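Local atomic coordinates of isocitrate dehydrogenase [NAD] subunit 2 (Saccharomyces cerevisiae, PDB entry 3BLX), a protein that catalyses, together with subunit 1 in an allosteric mitochondrial octamer, the NAD+-dependent oxidative decarboxylation of isocitrate to 2-oxoglutarate in the citric acid cycle, and also binds RNA. Residues B[158-163]-B[194-199]; B[167-172]-B[202-207]; B[183-188]-B[236-241]; B[105-110]-B[274-279]. All coordinates share one frame; numbering follows the deposited sequence.

Contact 1. Residues B[158-163]-B[194-199]; sequences KLITRD and RLADGL
Lys158 and Leu159 bring in the end of strand 153-161, which pairs antiparallel with a strand of a neighbouring subunit 1, so that the sheet runs on across the interface. Ile160 is the first to reach helix 195-208, and directs its CB at it. With CG1 anti to the backbone N (chi1 -157°), CG2 comes to rest 4.0 Å from Ala196 CB, while the extended other branch sets CD1 against Ala196 O at 3.7 Å. Ala196, with a single methyl, lets the branched isoleucine settle close to the helix backbone. Thr161 points its side chain the other way: it is the N-cap of helix 162-178, its OG1 bonded to Ala164 N and to Glu139. Arg162 opens that helix, and Leu199 CD2 packs on its backbone, 4.0 Å from Arg162 N. Leu199 CD1 approaches the guanidinium obliquely, 4.3 Å from Arg162 NH1. Within 194-199, Arg194 NH2 and Asp197 OD2 form a salt bridge of 2.6 Å near the start of helix 195-208. No hydrogen bond joins the two segments; they meet through aliphatic carbons, which also lie against the Ala196 carbonyl and the Arg162 backbone, while the Thr161 hydroxyl is spent on its cap and on Glu139.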
loop_
_atom_site.group_PDB
_atom_site.type_symbol
_atom_site.label_atom_id
_atom_site.label_comp_id
_atom_site.label_asym_id
_atom_site.label_seq_id
_atom_site.Cartn_x
_atom_site.Cartn_y
_atom_site.Cartn_z
ATOM N N LYS B 158 24.151 -17.118 16.289
ATOM C CA LYS B 158 25.380 -16.887 17.079
ATOM C C LYS B 158 26.021 -18.214 17.495
ATOM O O LYS B 158 25.335 -19.190 17.791
ATOM C CB LYS B 158 25.104 -16.027 18.321
ATOM C CG LYS B 158 24.939 -14.536 18.038
ATOM C CD LYS B 158 24.299 -13.822 19.222
ATOM C CE LYS B 158 23.547 -12.562 18.780
ATOM N NZ LYS B 158 22.571 -12.074 19.810
ATOM N N LEU B 159 27.340 -18.237 17.512
ATOM C CA LEU B 159 28.069 -19.463 17.750
ATOM C C LEU B 159 28.912 -19.346 18.995
ATOM O O LEU B 159 29.505 -18.293 19.259
ATOM C CB LEU B 159 29.014 -19.705 16.587
ATOM C CG LEU B 159 28.999 -21.120 16.071
ATOM C CD1 LEU B 159 27.631 -21.406 15.557
ATOM C CD2 LEU B 159 29.995 -21.212 14.965
ATOM N N ILE B 160 28.973 -20.432 19.753
ATOM C CA ILE B 160 29.955 -20.552 20.836
ATOM C C ILE B 160 30.626 -21.939 20.794
ATOM O O ILE B 160 29.951 -22.939 20.617
ATOM C CB ILE B 160 29.336 -20.229 22.232
ATOM C CG1 ILE B 160 30.404 -19.813 23.220
ATOM C CG2 ILE B 160 28.620 -21.407 22.809
ATOM C CD1 ILE B 160 29.896 -19.775 24.646
ATOM N N THR B 161 31.947 -22.002 20.921
ATOM C CA THR B 161 32.654 -23.291 20.841
ATOM C C THR B 161 33.449 -23.591 22.095
ATOM O O THR B 161 33.923 -22.677 22.759
ATOM C CB THR B 161 33.638 -23.394 19.639
ATOM O OG1 THR B 161 34.726 -22.474 19.806
ATOM C CG2 THR B 161 32.940 -23.148 18.306
ATOM N N ARG B 162 33.590 -24.883 22.396
ATOM C CA ARG B 162 34.417 -25.363 23.499
ATOM C C ARG B 162 35.854 -24.849 23.347
ATOM O O ARG B 162 36.409 -24.299 24.289
ATOM C CB ARG B 162 34.363 -26.897 23.584
ATOM C CG ARG B 162 35.633 -27.548 24.109
ATOM C CD ARG B 162 35.406 -28.994 24.531
ATOM N NE ARG B 162 34.932 -29.116 25.911
ATOM C CZ ARG B 162 33.648 -29.073 26.265
ATOM N NH1 ARG B 162 32.711 -28.901 25.336
ATOM N NH2 ARG B 162 33.297 -29.196 27.542
ATOM N N ASP B 163 36.436 -24.977 22.156
ATOM C CA ASP B 163 37.822 -24.539 21.938
ATOM C C ASP B 163 38.059 -23.076 22.320
ATOM O O ASP B 163 38.958 -22.768 23.088
ATOM C CB ASP B 163 38.258 -24.776 20.490
ATOM C CG ASP B 163 38.488 -26.250 20.165
ATOM O OD1 ASP B 163 38.463 -27.088 21.100
ATOM O OD2 ASP B 163 38.699 -26.566 18.966
ATOM N N ARG B 194 19.694 -21.995 28.779
ATOM C CA ARG B 194 20.642 -21.817 27.694
ATOM C C ARG B 194 21.832 -22.756 27.877
ATOM O O ARG B 194 22.688 -22.542 28.713
ATOM C CB ARG B 194 21.096 -20.353 27.507
ATOM C CG ARG B 194 20.870 -19.395 28.671
ATOM C CD ARG B 194 19.635 -18.506 28.490
ATOM N NE ARG B 194 19.820 -17.332 27.615
ATOM C CZ ARG B 194 20.942 -16.987 26.968
ATOM N NH1 ARG B 194 20.953 -15.893 26.201
ATOM N NH2 ARG B 194 22.049 -17.717 27.071
ATOM N N LEU B 195 21.865 -23.808 27.078
ATOM C CA LEU B 195 22.992 -24.712 27.048
ATOM C C LEU B 195 24.252 -24.136 26.358
ATOM O O LEU B 195 25.254 -24.815 26.236
ATOM C CB LEU B 195 22.566 -26.050 26.423
ATOM C CG LEU B 195 22.577 -26.256 24.925
ATOM C CD1 LEU B 195 21.584 -27.346 24.591
ATOM C CD2 LEU B 195 22.211 -24.979 24.235
ATOM N N ALA B 196 24.214 -22.879 25.929
ATOM C CA ALA B 196 25.425 -22.211 25.456
ATOM C C ALA B 196 26.225 -21.736 26.658
ATOM O O ALA B 196 27.455 -21.737 26.666
ATOM C CB ALA B 196 25.082 -21.051 24.599
ATOM N N ASP B 197 25.515 -21.311 27.684
ATOM C CA ASP B 197 26.183 -20.926 28.905
ATOM C C ASP B 197 26.562 -22.172 29.682
ATOM O O ASP B 197 27.593 -22.211 30.339
ATOM C CB ASP B 197 25.307 -19.980 29.730
ATOM C CG ASP B 197 25.211 -18.579 29.115
ATOM O OD1 ASP B 197 26.218 -17.834 29.146
ATOM O OD2 ASP B 197 24.129 -18.217 28.599
ATOM N N GLY B 198 25.741 -23.202 29.584
ATOM C CA GLY B 198 26.094 -24.487 30.145
ATOM C C GLY B 198 27.429 -25.002 29.625
ATOM O O GLY B 198 28.143 -25.674 30.356
ATOM N N LEU B 199 27.774 -24.707 28.370
ATOM C CA LEU B 199 29.012 -25.236 27.802
ATOM C C LEU B 199 30.192 -24.444 28.317
ATOM O O LEU B 199 31.269 -24.982 28.568
ATOM C CB LEU B 199 28.962 -25.230 26.265
ATOM C CG LEU B 199 30.265 -25.415 25.485
ATOM C CD1 LEU B 199 29.950 -25.900 24.100
ATOM C CD2 LEU B 199 31.070 -24.122 25.399
#

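Contact 2. Residues B[167-172]-B[202-207]; sequences RVIRYA and NVAKEL
Two helices of the alpha/beta domain, 162-178 and 195-208, pack here on the same side of the large sheet, joined in sequence through strand 183-188. The axes of the two short segments come within 9.7 Å and run 43° from parallel. Ile169 is the central side chain, aimed at the other helix with CG1 anti to the carbonyl carbon (chi1 -66°). This sends its two branches to different partners. The longer ends in CD1, which lies 3.7 Å from Val203 CG1 and also touches Ala204 CB; the shorter, CG2, meets Leu207 CD1 at 3.5 Å and rests over Ala204 CA. Ala204 suits this place because its single methyl lets the isoleucine reach the helix backbone. An alanine in place of Ile169 would remove both branches and would probably loosen the packing against Val203, Ala204 and Leu207.

Leu207, also directed at the other helix, divides its methyls: CD1 serves Ile169 and the backbone, 3.7 Å from Arg170 N, while CD2 goes to the arginine. The Arg170 side chain leaves to the flank, then bends at chi3 and crosses Leu207 at about a right angle. Farther out, salt bridges from NH2 to Glu210 and from NH1 to Glu166, with a weak hydrogen bond from NE to Tyr211, hold the guanidinium by its N-H groups, which leaves its flat surface for apolar contact. Leu207 CD2 lies 3.5 Å above one face of that plane, displaced toward the rim, and 3.7 Å from Arg170 CZ.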
loop_
_atom_site.group_PDB
_atom_site.type_symbol
_atom_site.label_atom_id
_atom_site.label_comp_id
_atom_site.label_asym_id
_atom_site.label_seq_id
_atom_site.Cartn_x
_atom_site.Cartn_y
_atom_site.Cartn_z
ATOM N N ARG B 167 40.265 -21.280 26.774
ATOM C CA ARG B 167 41.297 -20.471 26.160
ATOM C C ARG B 167 41.232 -19.073 26.693
ATOM O O ARG B 167 42.252 -18.548 27.120
ATOM C CB ARG B 167 41.163 -20.449 24.655
ATOM C CG ARG B 167 42.415 -19.945 23.970
ATOM C CD ARG B 167 42.597 -20.518 22.578
ATOM N NE ARG B 167 41.606 -19.969 21.668
ATOM C CZ ARG B 167 41.216 -20.565 20.550
ATOM N NH1 ARG B 167 41.750 -21.736 20.213
ATOM N NH2 ARG B 167 40.293 -19.992 19.777
ATOM N N VAL B 168 40.051 -18.455 26.660
ATOM C CA VAL B 168 39.809 -17.303 27.533
ATOM C C VAL B 168 39.735 -17.756 28.965
ATOM O O VAL B 168 40.048 -16.988 29.851
ATOM C CB VAL B 168 38.464 -16.551 27.312
ATOM C CG1 VAL B 168 38.674 -15.280 26.555
ATOM C CG2 VAL B 168 37.403 -17.444 26.712
ATOM N N ILE B 169 39.273 -18.981 29.197
ATOM C CA ILE B 169 39.134 -19.446 30.557
ATOM C C ILE B 169 40.506 -19.846 31.115
ATOM O O ILE B 169 40.849 -19.466 32.233
ATOM C CB ILE B 169 38.069 -20.529 30.686
ATOM C CG1 ILE B 169 36.705 -19.920 30.365
ATOM C CG2 ILE B 169 38.051 -21.099 32.081
ATOM C CD1 ILE B 169 35.577 -20.904 30.359
ATOM N N ARG B 170 41.313 -20.557 30.335
ATOM C CA ARG B 170 42.710 -20.793 30.744
ATOM C C ARG B 170 43.378 -19.474 31.072
ATOM O O ARG B 170 43.937 -19.310 32.148
ATOM C CB ARG B 170 43.550 -21.512 29.676
ATOM C CG ARG B 170 43.407 -23.002 29.679
ATOM C CD ARG B 170 44.658 -23.675 29.191
ATOM N NE ARG B 170 44.831 -24.923 29.921
ATOM C CZ ARG B 170 44.269 -26.061 29.555
ATOM N NH1 ARG B 170 43.523 -26.103 28.454
ATOM N NH2 ARG B 170 44.454 -27.152 30.275
ATOM N N TYR B 171 43.305 -18.534 30.142
ATOM C CA TYR B 171 43.967 -17.262 30.314
ATOM C C TYR B 171 43.473 -16.566 31.552
ATOM O O TYR B 171 44.241 -15.889 32.208
ATOM C CB TYR B 171 43.783 -16.357 29.096
ATOM C CG TYR B 171 44.602 -15.097 29.192
ATOM C CD1 TYR B 171 45.907 -15.056 28.715
ATOM C CD2 TYR B 171 44.086 -13.955 29.785
ATOM C CE1 TYR B 171 46.667 -13.913 28.815
ATOM C CE2 TYR B 171 44.846 -12.804 29.902
ATOM C CZ TYR B 171 46.135 -12.795 29.413
ATOM O OH TYR B 171 46.893 -11.655 29.524
ATOM N N ALA B 172 42.204 -16.743 31.893
ATOM C CA ALA B 172 41.651 -16.042 33.047
ATOM C C ALA B 172 42.250 -16.583 34.305
ATOM O O ALA B 172 42.493 -15.840 35.241
ATOM C CB ALA B 172 40.145 -16.160 33.109
ATOM N N ASN B 202 30.811 -25.521 31.971
ATOM C CA ASN B 202 31.414 -26.850 32.024
ATOM C C ASN B 202 32.884 -26.808 31.681
ATOM O O ASN B 202 33.676 -27.500 32.281
ATOM C CB ASN B 202 30.713 -27.852 31.094
ATOM C CG ASN B 202 29.376 -28.316 31.633
ATOM O OD1 ASN B 202 29.014 -28.017 32.773
ATOM N ND2 ASN B 202 28.628 -29.045 30.807
ATOM N N VAL B 203 33.239 -26.006 30.694
ATOM C CA VAL B 203 34.622 -25.862 30.285
ATOM C C VAL B 203 35.444 -25.241 31.423
ATOM O O VAL B 203 36.614 -25.567 31.614
ATOM C CB VAL B 203 34.698 -24.990 29.024
ATOM C CG1 VAL B 203 36.045 -24.323 28.895
ATOM C CG2 VAL B 203 34.406 -25.810 27.820
ATOM N N ALA B 204 34.818 -24.348 32.182
ATOM C CA ALA B 204 35.457 -23.711 33.316
ATOM C C ALA B 204 35.699 -24.691 34.457
ATOM O O ALA B 204 36.705 -24.606 35.149
ATOM C CB ALA B 204 34.615 -22.541 33.802
ATOM N N LYS B 205 34.754 -25.602 34.670
ATOM C CA LYS B 205 34.862 -26.589 35.740
ATOM C C LYS B 205 35.932 -27.653 35.453
ATOM O O LYS B 205 36.539 -28.204 36.368
ATOM C CB LYS B 205 33.502 -27.226 36.010
ATOM C CG LYS B 205 32.521 -26.278 36.676
ATOM C CD LYS B 205 31.195 -26.969 36.968
ATOM C CE LYS B 205 30.264 -26.061 37.758
ATOM N NZ LYS B 205 29.014 -26.753 38.179
ATOM N N GLU B 206 36.174 -27.909 34.173
ATOM C CA GLU B 206 37.143 -28.902 33.716
ATOM C C GLU B 206 38.548 -28.387 33.928
ATOM O O GLU B 206 39.475 -29.152 34.185
ATOM C CB GLU B 206 36.954 -29.163 32.222
ATOM C CG GLU B 206 37.246 -30.578 31.771
ATOM C CD GLU B 206 36.114 -31.542 32.104
ATOM O OE1 GLU B 206 34.940 -31.261 31.750
ATOM O OE2 GLU B 206 36.407 -32.590 32.717
ATOM N N LEU B 207 38.705 -27.073 33.789
ATOM C CA LEU B 207 39.999 -26.430 33.941
ATOM C C LEU B 207 40.261 -26.125 35.398
ATOM O O LEU B 207 41.399 -25.881 35.781
ATOM C CB LEU B 207 40.029 -25.129 33.157
ATOM C CG LEU B 207 39.855 -25.250 31.652
ATOM C CD1 LEU B 207 39.959 -23.881 31.001
ATOM C CD2 LEU B 207 40.887 -26.214 31.079
#

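Contact 3. Residues B[183-188]-B[236-241]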
loop_
_atom_site.group_PDB
_atom_site.type_symbol
_atom_site.label_atom_id
_atom_site.label_comp_id
_atom_site.label_asym_id
_atom_site.label_seq_id
_atom_site.Cartn_x
_atom_site.Cartn_y
_atom_site.Cartn_z
ATOM N N ARG B 183 40.139 -15.836 43.475
ATOM C CA ARG B 183 38.929 -16.304 42.770
ATOM C C ARG B 183 38.876 -15.930 41.307
ATOM O O ARG B 183 39.174 -14.801 40.950
ATOM C CB ARG B 183 37.655 -15.734 43.396
ATOM C CG ARG B 183 37.668 -15.615 44.878
ATOM C CD ARG B 183 36.929 -14.355 45.256
ATOM N NE ARG B 183 35.484 -14.462 45.103
ATOM C CZ ARG B 183 34.651 -13.426 45.145
ATOM N NH1 ARG B 183 35.127 -12.203 45.311
ATOM N NH2 ARG B 183 33.345 -13.608 45.017
ATOM N N VAL B 184 38.478 -16.877 40.459
ATOM C CA VAL B 184 37.990 -16.502 39.139
ATOM C C VAL B 184 36.512 -16.809 39.086
ATOM O O VAL B 184 36.070 -17.899 39.425
ATOM C CB VAL B 184 38.756 -17.136 37.967
ATOM C CG1 VAL B 184 40.132 -17.619 38.416
ATOM C CG2 VAL B 184 37.960 -18.231 37.350
ATOM N N ILE B 185 35.753 -15.789 38.740
ATOM C CA ILE B 185 34.308 -15.885 38.628
ATOM C C ILE B 185 33.870 -15.968 37.164
ATOM O O ILE B 185 34.121 -15.046 36.385
ATOM C CB ILE B 185 33.665 -14.657 39.258
ATOM C CG1 ILE B 185 34.084 -14.567 40.733
ATOM C CG2 ILE B 185 32.173 -14.698 39.070
ATOM C CD1 ILE B 185 33.588 -13.338 41.422
ATOM N N VAL B 186 33.253 -17.082 36.784
ATOM C CA VAL B 186 32.626 -17.172 35.480
ATOM C C VAL B 186 31.234 -16.560 35.585
ATOM O O VAL B 186 30.439 -16.969 36.429
ATOM C CB VAL B 186 32.489 -18.614 34.992
ATOM C CG1 VAL B 186 31.565 -18.637 33.827
ATOM C CG2 VAL B 186 33.819 -19.174 34.580
ATOM N N VAL B 187 30.971 -15.558 34.745
ATOM C CA VAL B 187 29.662 -14.903 34.641
ATOM C C VAL B 187 28.881 -15.444 33.435
ATOM O O VAL B 187 29.422 -15.555 32.334
ATOM C CB VAL B 187 29.801 -13.368 34.533
ATOM C CG1 VAL B 187 28.479 -12.720 34.222
ATOM C CG2 VAL B 187 30.316 -12.814 35.818
ATOM N N HIS B 188 27.616 -15.790 33.646
ATOM C CA HIS B 188 26.826 -16.427 32.615
ATOM C C HIS B 188 25.366 -16.109 32.858
ATOM O O HIS B 188 25.032 -15.512 33.868
ATOM C CB HIS B 188 27.038 -17.929 32.669
ATOM C CG HIS B 188 26.589 -18.536 33.955
ATOM N ND1 HIS B 188 25.420 -19.256 34.066
ATOM C CD2 HIS B 188 27.130 -18.498 35.196
ATOM C CE1 HIS B 188 25.267 -19.650 35.317
ATOM N NE2 HIS B 188 26.287 -19.197 36.024
ATOM N N THR B 236 37.361 -7.106 44.181
ATOM C CA THR B 236 38.768 -6.768 43.976
ATOM C C THR B 236 39.732 -7.904 44.314
ATOM O O THR B 236 40.928 -7.765 44.157
ATOM C CB THR B 236 39.170 -5.502 44.725
ATOM O OG1 THR B 236 39.365 -5.831 46.082
ATOM C CG2 THR B 236 38.067 -4.445 44.624
ATOM N N ASP B 237 39.200 -9.035 44.750
ATOM C CA ASP B 237 39.994 -10.245 44.935
ATOM C C ASP B 237 39.667 -11.270 43.861
ATOM O O ASP B 237 39.945 -12.459 44.010
ATOM C CB ASP B 237 39.698 -10.863 46.301
ATOM C CG ASP B 237 38.213 -11.196 46.486
ATOM O OD1 ASP B 237 37.355 -10.335 46.185
ATOM O OD2 ASP B 237 37.896 -12.314 46.946
ATOM N N ALA B 238 39.052 -10.824 42.779
ATOM C CA ALA B 238 38.607 -11.756 41.758
ATOM C C ALA B 238 38.893 -11.285 40.362
ATOM O O ALA B 238 39.040 -10.092 40.086
ATOM C CB ALA B 238 37.147 -12.041 41.905
ATOM N N VAL B 239 38.961 -12.259 39.479
ATOM C CA VAL B 239 39.020 -12.030 38.053
ATOM C C VAL B 239 37.779 -12.647 37.380
ATOM O O VAL B 239 37.547 -13.855 37.464
ATOM C CB VAL B 239 40.279 -12.659 37.513
ATOM C CG1 VAL B 239 40.134 -13.028 36.059
ATOM C CG2 VAL B 239 41.404 -11.710 37.703
ATOM N N SER B 240 36.967 -11.815 36.744
ATOM C CA SER B 240 35.792 -12.314 36.024
ATOM C C SER B 240 36.081 -12.726 34.563
ATOM O O SER B 240 36.777 -12.011 33.842
ATOM C CB SER B 240 34.710 -11.253 36.052
ATOM O OG SER B 240 34.458 -10.834 37.372
ATOM N N VAL B 241 35.586 -13.888 34.136
ATOM C CA VAL B 241 35.470 -14.167 32.701
ATOM C C VAL B 241 34.024 -14.279 32.222
ATOM O O VAL B 241 33.159 -14.746 32.930
ATOM C CB VAL B 241 36.125 -15.463 32.302
ATOM C CG1 VAL B 241 37.404 -15.207 31.613
ATOM C CG2 VAL B 241 36.238 -16.366 33.493
#
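Backbone hydrogen bonds carry most of this contact, in the alternating pattern of parallel strands: Val239 is bonded through its N to Arg183 O and through its O to Ile185 N, and Val241 in the same way to Ile185 O and Val187 N. The last is the straightest, Val187 N to Val241 O at 3.0 Å with an N-H...O angle of 175°. CA-H...O contacts fill in between.

Charges pair at the strand start. Arg183 bends at chi2 and chi3 so that NH1 meets Asp237 OD1 at 3.0 Å, edge-on in a salt bridge of weak hydrogen-bond geometry; Glu217 takes NH2. A leucine here would lose the ion pairs to Asp237 and Glu217 and the bond to Ala234 O, and would probably leave the loop carrying Asp237 less firmly tied to the strand.

Apolar contacts occupy both faces. Ile185 CD1 lies over one guanidinium face and 3.8 Å from Ala238 CB; on the face of Val184 and Val186, Val186 CG2 meets Val241 CG2 at 3.9 Å, beneath helices 162-178 and 195-208. Beta-branched residues suit such extended, buried strands. Adjacent parallel strands backed by helices are the alpha/beta architecture of the isocitrate and isopropylmalate dehydrogenase fold.

Contact 4. Residues B[105-110]-B[274-279]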
loop_
_atom_site.group_PDB
_atom_site.type_symbol
_atom_site.label_atom_id
_atom_site.label_comp_id
_atom_site.label_asym_id
_atom_site.label_seq_id
_atom_site.Cartn_x
_atom_site.Cartn_y
_atom_site.Cartn_z
ATOM N N LYS B 105 41.195 -10.486 14.131
ATOM C CA LYS B 105 41.180 -11.690 13.316
ATOM C C LYS B 105 42.554 -12.005 12.728
ATOM O O LYS B 105 42.992 -13.159 12.762
ATOM C CB LYS B 105 40.112 -11.616 12.219
ATOM C CG LYS B 105 38.870 -12.445 12.510
ATOM C CD LYS B 105 37.993 -12.625 11.286
ATOM C CE LYS B 105 36.836 -13.561 11.593
ATOM N NZ LYS B 105 35.777 -13.469 10.555
ATOM N N THR B 106 43.241 -10.986 12.212
ATOM C CA THR B 106 44.537 -11.215 11.581
ATOM C C THR B 106 45.650 -11.612 12.561
ATOM O O THR B 106 46.504 -12.417 12.213
ATOM C CB THR B 106 45.008 -10.040 10.671
ATOM O OG1 THR B 106 45.785 -9.112 11.424
ATOM C CG2 THR B 106 43.836 -9.311 10.014
ATOM N N PHE B 107 45.625 -11.088 13.786
ATOM C CA PHE B 107 46.678 -11.383 14.773
ATOM C C PHE B 107 46.345 -12.462 15.789
ATOM O O PHE B 107 47.133 -12.709 16.702
ATOM C CB PHE B 107 47.119 -10.116 15.504
ATOM C CG PHE B 107 47.656 -9.075 14.588
ATOM C CD1 PHE B 107 47.023 -7.857 14.459
ATOM C CD2 PHE B 107 48.773 -9.337 13.810
ATOM C CE1 PHE B 107 47.501 -6.900 13.575
ATOM C CE2 PHE B 107 49.262 -8.387 12.933
ATOM C CZ PHE B 107 48.623 -7.166 12.812
ATOM N N GLY B 108 45.189 -13.097 15.622
ATOM C CA GLY B 108 44.780 -14.194 16.474
ATOM C C GLY B 108 44.510 -13.776 17.903
ATOM O O GLY B 108 44.813 -14.537 18.835
ATOM N N LEU B 109 43.952 -12.573 18.077
ATOM C CA LEU B 109 43.627 -12.052 19.403
ATOM C C LEU B 109 42.322 -12.637 19.926
ATOM O O LEU B 109 41.271 -12.419 19.346
ATOM C CB LEU B 109 43.534 -10.532 19.373
ATOM C CG LEU B 109 44.680 -9.829 18.659
ATOM C CD1 LEU B 109 44.474 -8.335 18.708
ATOM C CD2 LEU B 109 46.033 -10.208 19.250
ATOM N N PHE B 110 42.387 -13.368 21.029
ATOM C CA PHE B 110 41.223 -14.097 21.489
ATOM C C PHE B 110 40.683 -13.555 22.814
ATOM O O PHE B 110 39.511 -13.746 23.134
ATOM C CB PHE B 110 41.529 -15.598 21.571
ATOM C CG PHE B 110 42.629 -15.928 22.526
ATOM C CD1 PHE B 110 42.362 -16.068 23.880
ATOM C CD2 PHE B 110 43.931 -16.070 22.081
ATOM C CE1 PHE B 110 43.385 -16.349 24.776
ATOM C CE2 PHE B 110 44.959 -16.360 22.975
ATOM C CZ PHE B 110 44.685 -16.497 24.321
ATOM N N ILE B 274 51.047 -12.620 19.384
ATOM C CA ILE B 274 50.949 -11.155 19.356
ATOM C C ILE B 274 50.002 -10.644 20.444
ATOM O O ILE B 274 49.100 -11.361 20.866
ATOM C CB ILE B 274 50.462 -10.613 17.973
ATOM C CG1 ILE B 274 51.323 -11.133 16.816
ATOM C CG2 ILE B 274 50.463 -9.109 17.951
ATOM C CD1 ILE B 274 50.711 -12.323 16.080
ATOM N N SER B 275 50.217 -9.414 20.902
ATOM C CA SER B 275 49.318 -8.769 21.860
ATOM C C SER B 275 49.322 -7.265 21.665
ATOM O O SER B 275 50.367 -6.635 21.658
ATOM C CB SER B 275 49.714 -9.097 23.303
ATOM O OG SER B 275 49.390 -10.430 23.639
ATOM N N ILE B 276 48.144 -6.685 21.536
ATOM C CA ILE B 276 48.020 -5.270 21.255
ATOM C C ILE B 276 47.385 -4.584 22.440
ATOM O O ILE B 276 46.495 -5.138 23.057
ATOM C CB ILE B 276 47.172 -5.070 20.011
ATOM C CG1 ILE B 276 47.861 -5.747 18.824
ATOM C CG2 ILE B 276 46.928 -3.609 19.764
ATOM C CD1 ILE B 276 47.239 -5.440 17.490
ATOM N N PHE B 277 47.853 -3.385 22.769
ATOM C CA PHE B 277 47.423 -2.686 23.970
ATOM C C PHE B 277 46.946 -1.329 23.580
ATOM O O PHE B 277 47.601 -0.654 22.806
ATOM C CB PHE B 277 48.589 -2.573 24.954
ATOM C CG PHE B 277 49.094 -3.899 25.423
ATOM C CD1 PHE B 277 48.729 -4.398 26.670
ATOM C CD2 PHE B 277 49.901 -4.680 24.599
ATOM C CE1 PHE B 277 49.190 -5.649 27.108
ATOM C CE2 PHE B 277 50.369 -5.943 25.025
ATOM C CZ PHE B 277 50.019 -6.422 26.282
ATOM N N GLU B 278 45.799 -0.919 24.102
ATOM C CA GLU B 278 45.166 0.299 23.621
ATOM C C GLU B 278 44.278 0.933 24.653
ATOM O O GLU B 278 43.756 0.257 25.530
ATOM C CB GLU B 278 44.330 0.003 22.373
ATOM C CG GLU B 278 43.333 -1.149 22.503
ATOM C CD GLU B 278 42.402 -1.317 21.272
ATOM O OE1 GLU B 278 42.188 -0.347 20.507
ATOM O OE2 GLU B 278 41.868 -2.434 21.073
ATOM N N ALA B 279 44.100 2.242 24.539
ATOM C CA ALA B 279 43.041 2.903 25.270
ATOM C C ALA B 279 41.733 2.588 24.542
ATOM O O ALA B 279 41.759 2.223 23.376
ATOM C CB ALA B 279 43.287 4.384 25.310
#
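Phe107 and Ile274 bury equal areas in this contact, the largest of any residues here, with Leu109 next. In the mixed sheet, strand 266-271 lies between strands 275-279 and 109-117, so side chains and not strand pairing make the contact. Phe107 lies in the last turn of helix 99-107, CG anti to the carbonyl carbon (chi1 -60°). Its CB faces Ile274 CB at 4.2 Å, and ring atom CD1 meets Ile276 CD1 at 3.9 Å, the side chains crossing at about a right angle. The Ile276 methyl comes at the ring obliquely. A large flat side chain fits this place because its CB meets Ile274 while its ring extends to Ile276, two residues further on, whose CB points the same way. Over the ring centre stands Thr106 OG1, 3.4 Å above one face.

Ile274, just before that strand, sets CD1 of its longer branch 3.7 Å from Phe107 O, near the C-terminal end of the helix. There Gly108 completes a Schellman motif that turns the chain into strand 109-117, with a positive phi (67°) that glycine, lacking CB, adopts readily.

Leu109 follows the turn. Its CB leaves at the flank, but the extended side chain brings both methyls across, CD2 to 3.7 Å from Ile274 O and CD1 to 4.2 Å from Ile276 CD1. Leu109 also neighbours Arg104, which probably binds the substrate, as in related enzymes. No hydrogen bond crosses between the segments; they are joined by apolar side chains that also rest on the Phe107 and Ile274 carbonyls, an association without directed bonds.

How the contacts relate
Contacts 2, 3 and 4 are buried, whereas contact 1 lies at the surface, beside subunit 1. Contacts 1 and 2 both use helices 162-178 and 195-208, contact 1 at their N-terminal ends and with the end of strand 153-161; they meet where Arg162 NH2 packs on Val203 CG2. Contact 3 supplies the sheet beneath contact 2: Val241 CG1 reaches Ala172 CB, and Val186 CG2 reaches Ala204 CB. Contact 4, on other strands of that sheet, touches contact 2 through Phe110. Chemistry follows position: directed backbone bonds and ion pairs tie contact 3, while the other three have no hydrogen bond between their segments and rely on apolar side chains, joined in contact 2 by the face of an arginine.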